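Local atomic coordinates of mitochondrial edited mRNA stability factor 1 (Trypanosoma brucei, PDB entry 6NL1), a protein that probably processes the 5' ends of mitochondrial mRNAs with a Nudix-type domain and probably promotes the stability of edited transcripts. Residues Leu83-His88 with Gly178-Ile183; Ala123-Arg128 with Phe184-Leu189. All blocks are in the same frame, centred on the assembly; numbering follows the deposited sequence.

Contact 1 (Leu83-His88 with Gly178-Ile183); sequences LEKLSH and GSERGI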
loop_
_atom_site.group_PDB
_atom_site.type_symbol
_atom_site.label_atom_id
_atom_site.label_comp_id
_atom_site.label_asym_id
_atom_site.label_seq_id
_atom_site.Cartn_x
_atom_site.Cartn_y
_atom_site.Cartn_z
ATOM N N LEU A 83 -8.022 25.252 -5.806
ATOM C CA LEU A 83 -8.550 25.184 -4.453
ATOM C C LEU A 83 -9.605 26.254 -4.243
ATOM O O LEU A 83 -9.497 27.358 -4.777
ATOM C CB LEU A 83 -7.434 25.336 -3.417
ATOM C CG LEU A 83 -6.398 24.213 -3.378
ATOM C CD1 LEU A 83 -5.428 24.440 -2.219
ATOM C CD2 LEU A 83 -7.083 22.859 -3.255
ATOM N N GLU A 84 -10.629 25.917 -3.468
ATOM C CA GLU A 84 -11.676 26.868 -3.127
ATOM C C GLU A 84 -11.682 27.071 -1.621
ATOM O O GLU A 84 -11.820 26.109 -0.856
ATOM C CB GLU A 84 -13.032 26.352 -3.611
ATOM C CG GLU A 84 -13.066 26.107 -5.123
ATOM C CD GLU A 84 -14.165 25.149 -5.557
ATOM O OE1 GLU A 84 -13.868 23.946 -5.745
ATOM O OE2 GLU A 84 -15.319 25.600 -5.726
ATOM N N LYS A 85 -11.511 28.320 -1.195
ATOM C CA LYS A 85 -11.499 28.622 0.227
ATOM C C LYS A 85 -12.903 28.499 0.795
ATOM O O LYS A 85 -13.871 28.922 0.172
ATOM C CB LYS A 85 -10.944 30.025 0.506
ATOM C CG LYS A 85 -10.615 30.235 1.979
ATOM C CD LYS A 85 -10.236 31.669 2.310
ATOM C CE LYS A 85 -9.843 31.778 3.783
ATOM N NZ LYS A 85 -10.040 33.142 4.361
ATOM N N LEU A 86 -13.006 27.903 1.976
ATOM C CA LEU A 86 -14.276 27.798 2.667
ATOM C C LEU A 86 -14.243 28.664 3.925
ATOM O O LEU A 86 -13.191 28.847 4.539
ATOM C CB LEU A 86 -14.576 26.338 3.028
ATOM C CG LEU A 86 -14.602 25.351 1.860
ATOM C CD1 LEU A 86 -14.865 23.950 2.350
ATOM C CD2 LEU A 86 -15.653 25.751 0.829
ATOM N N SER A 87 -15.400 29.197 4.296
ATOM C CA SER A 87 -15.536 30.028 5.485
ATOM C C SER A 87 -15.335 29.206 6.740
ATOM O O SER A 87 -14.740 29.673 7.703
ATOM C CB SER A 87 -16.931 30.659 5.534
ATOM O OG SER A 87 -17.076 31.647 4.532
ATOM N N HIS A 88 -15.866 27.986 6.720
ATOM C CA HIS A 88 -15.881 27.103 7.879
ATOM C C HIS A 88 -15.945 25.686 7.351
ATOM O O HIS A 88 -16.360 25.465 6.220
ATOM C CB HIS A 88 -17.128 27.346 8.740
ATOM C CG HIS A 88 -17.326 28.771 9.149
ATOM N ND1 HIS A 88 -16.763 29.305 10.291
ATOM C CD2 HIS A 88 -18.034 29.775 8.579
ATOM C CE1 HIS A 88 -17.110 30.575 10.401
ATOM N NE2 HIS A 88 -17.883 30.886 9.373
ATOM N N GLY A 178 -5.277 23.727 7.506
ATOM C CA GLY A 178 -3.967 24.139 7.965
ATOM C C GLY A 178 -3.815 25.637 7.938
ATOM O O GLY A 178 -4.808 26.351 7.809
ATOM N N SER A 179 -2.576 26.108 8.065
ATOM C CA SER A 179 -2.279 27.535 7.933
ATOM C C SER A 179 -2.281 27.933 6.455
ATOM O O SER A 179 -2.187 27.069 5.575
ATOM C CB SER A 179 -0.910 27.840 8.540
ATOM O OG SER A 179 0.118 27.228 7.777
ATOM N N GLU A 180 -2.372 29.232 6.178
ATOM C CA GLU A 180 -2.330 29.730 4.801
ATOM C C GLU A 180 -1.037 29.309 4.107
ATOM O O GLU A 180 -1.036 28.924 2.935
ATOM C CB GLU A 180 -2.435 31.257 4.769
ATOM C CG GLU A 180 -3.757 31.823 5.281
ATOM C CD GLU A 180 -4.827 31.909 4.203
ATOM O OE1 GLU A 180 -4.823 31.067 3.278
ATOM O OE2 GLU A 180 -5.671 32.828 4.280
ATOM N N ARG A 181 0.064 29.388 4.846
ATOM C CA ARG A 181 1.378 29.037 4.318
ATOM C C ARG A 181 1.509 27.532 4.112
ATOM O O ARG A 181 2.030 27.082 3.093
ATOM C CB ARG A 181 2.475 29.524 5.268
ATOM C CG ARG A 181 3.891 29.288 4.765
ATOM C CD ARG A 181 4.913 29.838 5.755
ATOM N NE ARG A 181 4.551 31.180 6.213
ATOM C CZ ARG A 181 5.292 31.923 7.030
ATOM N NH1 ARG A 181 6.449 31.461 7.483
ATOM N NH2 ARG A 181 4.877 33.131 7.390
ATOM N N GLY A 182 1.053 26.755 5.093
ATOM C CA GLY A 182 1.037 25.309 4.964
ATOM C C GLY A 182 0.214 24.888 3.755
ATOM O O GLY A 182 0.639 24.048 2.964
ATOM N N ILE A 183 -0.956 25.495 3.598
ATOM C CA ILE A 183 -1.839 25.166 2.484
ATOM C C ILE A 183 -1.220 25.561 1.144
ATOM O O ILE A 183 -1.303 24.811 0.168
ATOM C CB ILE A 183 -3.251 25.767 2.677
ATOM C CG1 ILE A 183 -4.041 24.872 3.632
ATOM C CG2 ILE A 183 -3.986 25.870 1.342
ATOM C CD1 ILE A 183 -5.301 25.479 4.147
#
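Leu-83 and Ile-183 meet methyl to methyl, CD1 of the leucine lying 4.1 Å from CG2 of the isoleucine, while the two side chains run at a slant to one another. On the helix side the touching branch is fixed by its torsion: Ile-183 CG2 stands anti to the backbone N, and CG1 takes the place beside that nitrogen. Two residues further along the strand the approach is of another kind. The chain of Lys-85 is extended throughout, its CG close to anti to the backbone N (chi1 -166°), which brings its end near the carboxylate of Glu-180. NZ nevertheless stays 4.4 Å from Glu-180 OE2, too far for a salt bridge, and CE is about as near. The other oxygen, Glu-180 OE1, is hydrogen-bonded to the hydroxyl of Tyr-102, whose strand 100-107 pairs with strand 84-86. At the start of the helix, Ser-179 serves as N-cap, its OG accepting from Gly-182 N at 2.9 Å. With just 93 Å² buried and no hydrogen bond across, the edge strand and the helix start are joined by light apolar packing, to which the opposite charges probably add a diffuse, solvent-screened attraction.

Contact 2 (Ala123-Arg128 with Phe184-Leu189); sequences AELKYR and FNCHKL. With SO4 (sulfate ion), chain C.
Leu-125 lays its CD2 methyl over the stem of Leu-189, 3.7 Å from the CB atom, and the two side chains slide past one another in opposite directions. The same methyl also reaches Cys-186, whose SG lies 4.1 Å away, so a single branch bridges successive turns of helix 180-193. The thiol arrives there because SG stands anti to its backbone N (chi1 -176°). Leu-125 and Cys-186 are both buried, and their CA atoms, 6.4 Å apart, mark where the backbones come nearest. The CD1 branch of Leu-189 meets Arg-128, packing against the arginine CD at 3.8 Å, so the aliphatic stem, rather than the charge, makes the closest approach. Beyond that stem, Arg-128 NE donates to Glu-124 OE2 at 3.1 Å in a nearly straight bond (168°), with OE2 lying in the guanidinium plane, while the nitrogen meets that oxygen from above the carboxylate plane. Glu-124 OE1 is held separately by the backbone N of Leu-246, and Tyr-247 touches both Arg-128 and Leu-189. Lys-126 points away from the partner helix; its NZ, also hydrogen-bonded to His-132, binds O1 of a sulfate at 3.0 Å, an ion probably from the crystallisation liquor that is hydrogen-bonded to Arg-119 too. The segment axes approach to 10.0 Å with their directions 139° apart. Helices running in broadly opposite directions, but well inclined, suit the topology: strand 100-107, helix 120-129 and strand 132-137 form a split beta-alpha-beta unit, with strand 171-178, which leads into helix 180-193, inserted between its strands, as in ferredoxin-like alpha/beta folds.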
loop_
_atom_site.group_PDB
_atom_site.type_symbol
_atom_site.label_atom_id
_atom_site.label_comp_id
_atom_site.label_asym_id
_atom_site.label_seq_id
_atom_site.Cartn_x
_atom_site.Cartn_y
_atom_site.Cartn_z
ATOM N N ALA A 123 -0.312 11.465 5.072
ATOM C CA ALA A 123 0.584 11.605 6.216
ATOM C C ALA A 123 1.906 12.266 5.830
ATOM O O ALA A 123 2.460 13.046 6.605
ATOM C CB ALA A 123 0.840 10.251 6.890
ATOM N N GLU A 124 2.418 11.969 4.639
ATOM C CA GLU A 124 3.646 12.629 4.204
ATOM C C GLU A 124 3.419 14.127 3.990
ATOM O O GLU A 124 4.261 14.956 4.342
ATOM C CB GLU A 124 4.247 11.998 2.942
ATOM C CG GLU A 124 5.596 12.634 2.625
ATOM C CD GLU A 124 6.315 12.061 1.416
ATOM O OE1 GLU A 124 5.792 11.145 0.745
ATOM O OE2 GLU A 124 7.428 12.554 1.141
ATOM N N LEU A 125 2.278 14.467 3.404
ATOM C CA LEU A 125 1.908 15.866 3.215
ATOM C C LEU A 125 1.792 16.589 4.557
ATOM O O LEU A 125 2.209 17.739 4.690
ATOM C CB LEU A 125 0.596 15.969 2.420
ATOM C CG LEU A 125 0.759 15.586 0.934
ATOM C CD1 LEU A 125 -0.569 15.290 0.249
ATOM C CD2 LEU A 125 1.496 16.675 0.187
ATOM N N LYS A 126 1.233 15.905 5.550
ATOM C CA LYS A 126 1.125 16.492 6.879
ATOM C C LYS A 126 2.510 16.694 7.488
ATOM O O LYS A 126 2.793 17.730 8.090
ATOM C CB LYS A 126 0.267 15.635 7.814
ATOM C CG LYS A 126 0.182 16.241 9.209
ATOM C CD LYS A 126 -0.743 15.468 10.115
ATOM C CE LYS A 126 -2.196 15.788 9.831
ATOM N NZ LYS A 126 -3.106 15.007 10.718
ATOM N N TYR A 127 3.366 15.693 7.322
ATOM C CA TYR A 127 4.719 15.754 7.839
ATOM C C TYR A 127 5.466 16.945 7.236
ATOM O O TYR A 127 6.201 17.645 7.923
ATOM C CB TYR A 127 5.468 14.448 7.523
ATOM C CG TYR A 127 6.966 14.555 7.722
ATOM C CD1 TYR A 127 7.510 14.659 9.002
ATOM C CD2 TYR A 127 7.838 14.574 6.636
ATOM C CE1 TYR A 127 8.890 14.774 9.202
ATOM C CE2 TYR A 127 9.218 14.677 6.821
ATOM C CZ TYR A 127 9.734 14.780 8.114
ATOM O OH TYR A 127 11.091 14.895 8.323
ATOM N N ARG A 128 5.269 17.173 5.945
ATOM C CA ARG A 128 5.994 18.230 5.254
ATOM C C ARG A 128 5.434 19.630 5.493
ATOM O O ARG A 128 6.189 20.591 5.487
ATOM C CB ARG A 128 6.030 17.960 3.752
ATOM C CG ARG A 128 6.945 16.818 3.308
ATOM C CD ARG A 128 6.710 16.575 1.827
ATOM N NE ARG A 128 7.660 15.659 1.202
ATOM C CZ ARG A 128 8.785 16.048 0.613
ATOM N NH1 ARG A 128 9.125 17.336 0.599
ATOM N NH2 ARG A 128 9.579 15.147 0.049
ATOM N N PHE A 184 -0.566 26.717 1.111
ATOM C CA PHE A 184 0.190 27.120 -0.074
ATOM C C PHE A 184 1.241 26.071 -0.434
ATOM O O PHE A 184 1.384 25.700 -1.593
ATOM C CB PHE A 184 0.868 28.477 0.145
ATOM C CG PHE A 184 1.736 28.907 -1.005
ATOM C CD1 PHE A 184 1.206 29.639 -2.056
ATOM C CD2 PHE A 184 3.076 28.565 -1.042
ATOM C CE1 PHE A 184 1.999 30.028 -3.117
ATOM C CE2 PHE A 184 3.875 28.948 -2.100
ATOM C CZ PHE A 184 3.335 29.679 -3.141
ATOM N N ASN A 185 1.979 25.589 0.562
ATOM C CA ASN A 185 3.041 24.616 0.304
ATOM C C ASN A 185 2.492 23.245 -0.061
ATOM O O ASN A 185 2.980 22.585 -0.981
ATOM C CB ASN A 185 3.995 24.528 1.505
ATOM C CG ASN A 185 4.845 25.796 1.669
ATOM O OD1 ASN A 185 5.207 26.439 0.689
ATOM N ND2 ASN A 185 5.148 26.158 2.909
ATOM N N CYS A 186 1.455 22.832 0.657
ATOM C CA CYS A 186 0.823 21.546 0.421
ATOM C C CYS A 186 0.226 21.497 -0.995
ATOM O O CYS A 186 0.380 20.513 -1.710
ATOM C CB CYS A 186 -0.251 21.302 1.482
ATOM S SG CYS A 186 -1.031 19.705 1.369
ATOM N N HIS A 187 -0.442 22.573 -1.389
ATOM C CA HIS A 187 -0.953 22.717 -2.756
ATOM C C HIS A 187 0.133 22.461 -3.813
ATOM O O HIS A 187 -0.092 21.745 -4.782
ATOM C CB HIS A 187 -1.545 24.121 -2.937
ATOM C CG HIS A 187 -1.817 24.488 -4.362
ATOM N ND1 HIS A 187 -2.928 24.043 -5.050
ATOM C CD2 HIS A 187 -1.125 25.258 -5.235
ATOM C CE1 HIS A 187 -2.907 24.525 -6.278
ATOM N NE2 HIS A 187 -1.820 25.264 -6.417
ATOM N N LYS A 188 1.314 23.042 -3.613
ATOM C CA LYS A 188 2.433 22.851 -4.536
ATOM C C LYS A 188 2.864 21.387 -4.599
ATOM O O LYS A 188 3.142 20.854 -5.673
ATOM C CB LYS A 188 3.622 23.727 -4.122
ATOM C CG LYS A 188 3.871 24.913 -5.031
ATOM C CD LYS A 188 2.557 25.576 -5.431
ATOM C CE LYS A 188 2.740 26.492 -6.635
ATOM N NZ LYS A 188 1.531 26.525 -7.511
ATOM N N LEU A 189 2.920 20.742 -3.438
ATOM C CA LEU A 189 3.298 19.337 -3.370
ATOM C C LEU A 189 2.274 18.428 -4.053
ATOM O O LEU A 189 2.628 17.402 -4.630
ATOM C CB LEU A 189 3.510 18.910 -1.913
ATOM C CG LEU A 189 4.723 19.564 -1.246
ATOM C CD1 LEU A 189 4.702 19.341 0.259
ATOM C CD2 LEU A 189 6.026 19.043 -1.851
HETATM S S SO4 C . -2.277 11.665 9.358
HETATM O O1 SO4 C . -3.017 12.011 10.572
HETATM O O2 SO4 C . -0.846 11.684 9.652
HETATM O O3 SO4 C . -2.658 10.326 8.905
HETATM O O4 SO4 C . -2.583 12.638 8.308
#

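Overall arrangement
Helix 180-193 serves both contacts: its first turn meets the edge strand in contact 1, and the following turns pack on helix 120-129 in contact 2. The two centres are 12 Å apart, and Leu-83 of contact 1 also packs against His-187 of the second segment of contact 2, so the two contacts touch through van der Waals packing. Contact 1 is the more peripheral, about 28 Å from the chain centre to its own centre, against about 19 Å for contact 2. Both belong to the four-stranded antiparallel sheet and its helices, and lie away from the GDP-binding residues, among them Arg-202, Gln-279 and Tyr-292.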